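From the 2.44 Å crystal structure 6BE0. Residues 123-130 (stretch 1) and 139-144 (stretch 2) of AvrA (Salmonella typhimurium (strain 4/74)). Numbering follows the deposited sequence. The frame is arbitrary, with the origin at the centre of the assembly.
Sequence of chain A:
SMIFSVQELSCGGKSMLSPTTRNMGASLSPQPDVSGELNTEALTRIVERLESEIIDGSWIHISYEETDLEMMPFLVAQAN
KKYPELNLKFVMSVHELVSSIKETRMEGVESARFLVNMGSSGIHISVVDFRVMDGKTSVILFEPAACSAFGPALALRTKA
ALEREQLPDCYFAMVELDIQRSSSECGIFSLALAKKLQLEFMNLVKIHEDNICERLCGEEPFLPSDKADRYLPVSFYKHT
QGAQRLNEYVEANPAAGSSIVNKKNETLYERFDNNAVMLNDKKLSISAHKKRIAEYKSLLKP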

# COMPACT_ATOMS: atom_id res chain seq x y z
N ILE A 123 9.10 1.55 -12.55
CA ILE A 123 8.62 0.87 -11.35
C ILE A 123 7.42 1.60 -10.75
O ILE A 123 7.52 2.77 -10.38
CB ILE A 123 9.72 0.76 -10.29
CG1 ILE A 123 10.95 0.03 -10.86
CG2 ILE A 123 9.21 0.01 -9.05
CD1 ILE A 123 12.18 0.14 -10.00
N HIS A 124 6.30 0.91 -10.67
CA HIS A 124 5.14 1.40 -9.93
C HIS A 124 4.50 0.24 -9.18
O HIS A 124 3.72 -0.53 -9.74
CB HIS A 124 4.12 2.06 -10.86
CG HIS A 124 2.99 2.72 -10.13
ND1 HIS A 124 3.13 3.91 -9.46
CD2 HIS A 124 1.70 2.33 -9.96
CE1 HIS A 124 1.98 4.24 -8.91
NE2 HIS A 124 1.09 3.30 -9.20
N ILE A 125 4.86 0.12 -7.90
CA ILE A 125 4.40 -0.98 -7.07
C ILE A 125 3.14 -0.59 -6.31
O ILE A 125 3.16 0.35 -5.51
CB ILE A 125 5.50 -1.42 -6.08
CG1 ILE A 125 6.71 -1.95 -6.86
CG2 ILE A 125 4.97 -2.48 -5.13
CD1 ILE A 125 7.94 -2.17 -6.01
N SER A 126 2.05 -1.30 -6.57
CA SER A 126 0.79 -1.12 -5.85
C SER A 126 0.49 -2.37 -5.03
O SER A 126 1.20 -3.37 -5.13
CB SER A 126 -0.35 -0.83 -6.82
OG SER A 126 -0.09 0.32 -7.59
N VAL A 127 -0.57 -2.30 -4.23
CA VAL A 127 -1.02 -3.46 -3.46
C VAL A 127 -2.46 -3.80 -3.80
O VAL A 127 -3.31 -2.91 -3.94
CB VAL A 127 -0.88 -3.21 -1.93
CG1 VAL A 127 -1.74 -2.04 -1.48
CG2 VAL A 127 -1.22 -4.47 -1.15
N VAL A 128 -2.73 -5.09 -3.94
CA VAL A 128 -4.07 -5.59 -4.24
C VAL A 128 -4.56 -6.47 -3.09
O VAL A 128 -3.82 -7.33 -2.62
CB VAL A 128 -4.09 -6.41 -5.55
CG1 VAL A 128 -5.49 -6.98 -5.81
CG2 VAL A 128 -3.63 -5.57 -6.72
N ASP A 129 -5.79 -6.25 -2.65
CA ASP A 129 -6.40 -7.11 -1.65
C ASP A 129 -7.38 -8.07 -2.31
O ASP A 129 -8.24 -7.66 -3.09
CB ASP A 129 -7.11 -6.29 -0.57
CG ASP A 129 -7.41 -7.10 0.68
OD1 ASP A 129 -6.66 -8.06 0.97
OD2 ASP A 129 -8.39 -6.77 1.39
N PHE A 130 -7.25 -9.35 -1.97
CA PHE A 130 -8.04 -10.42 -2.56
C PHE A 130 -8.87 -11.10 -1.48
O PHE A 130 -8.36 -11.51 -0.45
CB PHE A 130 -7.11 -11.42 -3.26
CG PHE A 130 -7.80 -12.66 -3.76
CD1 PHE A 130 -8.26 -12.72 -5.07
CD2 PHE A 130 -7.97 -13.76 -2.94
CE1 PHE A 130 -8.89 -13.86 -5.53
CE2 PHE A 130 -8.60 -14.89 -3.40
CZ PHE A 130 -9.06 -14.95 -4.70
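Stretch 2, residues 139-144: VILFEP

Stretch 2 continues an extended strand that begins earlier in the chain and lies antiparallel beside the strand 125-130, the two N-to-C directions making an angle of 156° and the axes approaching to 4.7 Å. The register follows a simple rule, each pair summing to the same number: Val127 faces Phe142, Val128 faces Leu141, Asp129 faces Ile140 and Phe130 faces Val139. CA-CA spacing alternates with it, 5.5 Å from Val127 CA to Phe142 CA, then 4.4 Å from Val128 CA to Leu141 CA, then 5.2 Å from Asp129 CA to Ile140 CA.

The wider pairs carry the backbone hydrogen bonds. Asp129 and Ile140 satisfy each other in both directions: Asp129 N donates to Ile140 O at 2.9 Å, and Ile140 N returns a bond to Asp129 O at 3.0 Å, nearly straight at 170°. At the next hydrogen-bonded pair, two residues along each strand, Phe142 N donates to Val127 O at 2.8 Å and 167°. The return bond is absent: Val127 N stands 3.5 Å from Phe142 O. The narrow pairs form no amide-carbonyl bond across the stretches; their CA atoms instead approach the carbonyls of Asp129 and Ile140, which already accept amide bonds: Val128 CA lies 3.3 Å from Ile140 O, and Val139 CA 3.6 Å from Asp129 O.

Side chains alternate between the two faces. On the face of Val128 and Phe130, Val128 wedges between two partners, its CG1 3.5 Å from Val139 CG1 and its CG2 3.4 Å from Leu141 CD1, while Phe130 CD1 meets Val139 CG2 more loosely at 4.1 Å. The other face holds Val127, Asp129, Ile140 and Phe142. There Val127 CG1 packs on Phe142 CB at 3.8 Å, and the m rotamer of Phe142 brings the edge of its ring to Asp129, with CE1 3.9 Å from Asp129 CB. The carboxylate of Asp129 takes no hydrogen bond from stretch 2; both its oxygens are satisfied elsewhere in the structure.

Beyond the last bridge, side chains take over the polar work. The CA-to-CB bond of Glu143 points sideways, but with chi1 and chi2 both m the carboxylate comes back to stretch 1. His124 NE2 donates to Glu143 OE1 at 2.7 Å and 153°, with the oxygen near the imidazole plane, where a ring nitrogen can donate well. Ser126 OG sits 2.9 Å from Glu143 OE1 and equally 2.9 Å from Glu143 OE2; either hydrogen bond would be weak, and its single proton is not assigned between them. In design terms, amide bonds accompany the register at the wide pairs, apolar side chains pack on the face of the narrow pairs, within a pair and diagonally, and one buried carboxylate gathers the polar side chains where the ladder stops.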

# COMPACT_ATOMS: atom_id res chain seq x y z
N VAL A 139 -11.64 -8.18 -5.75
CA VAL A 139 -10.27 -7.75 -6.01
C VAL A 139 -10.21 -6.23 -5.97
O VAL A 139 -10.85 -5.57 -6.78
CB VAL A 139 -9.77 -8.26 -7.38
CG1 VAL A 139 -8.33 -7.83 -7.63
CG2 VAL A 139 -9.90 -9.77 -7.47
N ILE A 140 -9.45 -5.69 -5.03
CA ILE A 140 -9.33 -4.25 -4.88
C ILE A 140 -7.89 -3.79 -4.98
O ILE A 140 -7.04 -4.18 -4.18
CB ILE A 140 -9.93 -3.77 -3.54
CG1 ILE A 140 -11.40 -4.19 -3.45
CG2 ILE A 140 -9.80 -2.25 -3.42
CD1 ILE A 140 -12.06 -3.85 -2.12
N LEU A 141 -7.62 -2.96 -5.98
CA LEU A 141 -6.30 -2.38 -6.20
C LEU A 141 -6.19 -1.05 -5.46
O LEU A 141 -6.96 -0.13 -5.72
CB LEU A 141 -6.03 -2.20 -7.69
CG LEU A 141 -4.74 -1.47 -8.10
CD1 LEU A 141 -3.51 -2.28 -7.72
CD2 LEU A 141 -4.76 -1.18 -9.59
N PHE A 142 -5.23 -0.96 -4.55
CA PHE A 142 -5.01 0.27 -3.80
C PHE A 142 -3.82 1.04 -4.35
O PHE A 142 -2.71 0.51 -4.42
CB PHE A 142 -4.81 -0.02 -2.31
CG PHE A 142 -6.03 -0.58 -1.63
CD1 PHE A 142 -6.25 -1.95 -1.59
CD2 PHE A 142 -6.95 0.26 -1.04
CE1 PHE A 142 -7.37 -2.46 -0.97
CE2 PHE A 142 -8.07 -0.25 -0.41
CZ PHE A 142 -8.28 -1.61 -0.38
N GLU A 143 -4.06 2.28 -4.74
CA GLU A 143 -3.01 3.19 -5.18
C GLU A 143 -2.70 4.16 -4.05
O GLU A 143 -3.56 4.96 -3.67
CB GLU A 143 -3.44 3.94 -6.44
CG GLU A 143 -3.55 3.08 -7.68
CD GLU A 143 -2.20 2.56 -8.17
OE1 GLU A 143 -1.16 3.05 -7.69
OE2 GLU A 143 -2.19 1.66 -9.04
N PRO A 144 -1.47 4.10 -3.49
CA PRO A 144 -1.15 5.02 -2.39
C PRO A 144 -1.19 6.49 -2.81
O PRO A 144 -1.53 7.35 -1.99
CB PRO A 144 0.27 4.61 -2.00
CG PRO A 144 0.40 3.19 -2.44
CD PRO A 144 -0.40 3.11 -3.70